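Local coordinates for rRNA adenine N-6-methyltransferase (Saccharopolyspora erythraea, PDB 6NVM), which dimethylates a single adenine of 23S rRNA with S-adenosyl-L-methionine as methyl donor, lowering ribosome affinity for macrolide, lincosamide and streptogramin B antibiotics, at residues Ala123-Leu126 with Thr127-Pro130. Residues are numbered along the deposited sequence; the frame is centred on the assembly and turned at random.
Sequences ADFL and TAEP
OG1 of Thr127 turns back to the backbone O of Asp124 across a short turn of 3-10 helix. The N of Thr127 donates to the O of Asp124 over 3.2 Å. One residue on, the N of Ala128 binds the O of Phe125 at 3.0 Å with an N-H...O angle of 160°. These two i to i+3 bonds define the turn.

Thr127 carries its hydroxyl between its own backbone N and carbonyl carbon (chi1 63°). OG1 is thereby turned back over the start of the turn, 3.2 Å from the O of Asp124. A water bridges the same two atoms, donating to the O of Asp124 at 2.8 Å and lying 2.6 Å from OG1 of Thr127. The Asp124 carbonyl thus receives both a backbone N-H and a water.

The carboxylate of Asp124 closes an Asx turn. With CG anti to the backbone N (chi1 -177°), OD1 accepts from the N of Leu126 at 2.9 Å, and that N lies well out of the carboxylate plane. This bond restrains the carboxylate at a position predicted to bind S-adenosyl-L-methionine.

Apolar contact adds little: CB of Ala128 lies oblique to the Phe125 ring, 4.4 Å from CD1. The same CB comes nearer to the backbone O of Phe125, at 3.3 Å.

The turn belongs to the loop between strands 118-121 and 135-140 of the Rossmann-like methyltransferase sheet. Phe125 runs inward to meet Leu75 and Ala77 of strand 73-77, with an edge-to-face contact to Tyr98 and inclined rings at Phe137 and Trp152. Leu126 rests on Ala148 and Ile149 of helix 146-155, and NE1 of Trp152 on the same helix hydrogen-bonds to the O of Ala128.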
loop_
_atom_site.group_PDB
_atom_site.type_symbol
_atom_site.label_atom_id
_atom_site.label_comp_id
_atom_site.label_asym_id
_atom_site.label_seq_id
_atom_site.Cartn_x
_atom_site.Cartn_y
_atom_site.Cartn_z
ATOM N N ALA A 123 -16.742 -10.584 10.674
ATOM C CA ALA A 123 -16.248 -9.464 11.464
ATOM C C ALA A 123 -15.792 -8.354 10.533
ATOM O O ALA A 123 -15.551 -8.574 9.344
ATOM C CB ALA A 123 -15.089 -9.880 12.377
ATOM N N ASP A 124 -15.660 -7.167 11.114
ATOM C CA ASP A 124 -15.083 -6.005 10.452
ATOM C C ASP A 124 -13.563 -6.139 10.417
ATOM O O ASP A 124 -12.909 -6.153 11.468
ATOM C CB ASP A 124 -15.508 -4.745 11.204
ATOM C CG ASP A 124 -15.032 -3.458 10.554
ATOM O OD1 ASP A 124 -14.220 -3.486 9.606
ATOM O OD2 ASP A 124 -15.483 -2.393 11.027
ATOM N N PHE A 125 -12.997 -6.220 9.210
ATOM C CA PHE A 125 -11.555 -6.391 9.085
ATOM C C PHE A 125 -10.785 -5.268 9.764
ATOM O O PHE A 125 -9.661 -5.482 10.235
ATOM C CB PHE A 125 -11.143 -6.461 7.615
ATOM C CG PHE A 125 -9.659 -6.577 7.426
ATOM C CD1 PHE A 125 -9.021 -7.789 7.617
ATOM C CD2 PHE A 125 -8.896 -5.469 7.114
ATOM C CE1 PHE A 125 -7.644 -7.901 7.477
ATOM C CE2 PHE A 125 -7.518 -5.579 6.962
ATOM C CZ PHE A 125 -6.897 -6.788 7.150
ATOM N N LEU A 126 -11.358 -4.068 9.811
ATOM C CA LEU A 126 -10.594 -2.916 10.277
ATOM C C LEU A 126 -10.258 -2.990 11.759
ATOM O O LEU A 126 -9.336 -2.294 12.202
ATOM C CB LEU A 126 -11.356 -1.630 9.965
ATOM C CG LEU A 126 -11.190 -1.131 8.527
ATOM C CD1 LEU A 126 -12.113 0.060 8.264
ATOM C CD2 LEU A 126 -9.739 -0.745 8.244
ATOM N N THR A 127 -10.972 -3.805 12.533
ATOM C CA THR A 127 -10.665 -4.006 13.945
ATOM C C THR A 127 -9.967 -5.336 14.204
ATOM O O THR A 127 -9.776 -5.707 15.368
ATOM C CB THR A 127 -11.941 -3.925 14.789
ATOM O OG1 THR A 127 -12.835 -4.988 14.423
ATOM C CG2 THR A 127 -12.632 -2.587 14.593
ATOM N N ALA A 128 -9.586 -6.059 13.153
ATOM C CA ALA A 128 -8.875 -7.318 13.307
ATOM C C ALA A 128 -7.403 -7.076 13.642
ATOM O O ALA A 128 -6.799 -6.089 13.219
ATOM C CB ALA A 128 -8.985 -8.152 12.032
ATOM N N GLU A 129 -6.836 -7.983 14.438
ATOM C CA GLU A 129 -5.413 -7.973 14.755
ATOM C C GLU A 129 -4.641 -8.755 13.699
ATOM O O GLU A 129 -5.109 -9.800 13.244
ATOM C CB GLU A 129 -5.158 -8.601 16.125
ATOM C CG GLU A 129 -5.532 -7.721 17.300
ATOM C CD GLU A 129 -4.506 -6.631 17.565
ATOM O OE1 GLU A 129 -3.303 -6.860 17.306
ATOM O OE2 GLU A 129 -4.903 -5.544 18.033
ATOM N N PRO A 130 -3.461 -8.307 13.270
ATOM C CA PRO A 130 -2.672 -9.125 12.355
ATOM C C PRO A 130 -2.124 -10.344 13.069
ATOM O O PRO A 130 -1.941 -10.332 14.299
ATOM C CB PRO A 130 -1.543 -8.175 11.913
ATOM C CG PRO A 130 -1.413 -7.227 13.022
ATOM C CD PRO A 130 -2.798 -7.024 13.557
HETATM O O HOH W 1 -12.738 -7.546 13.945
#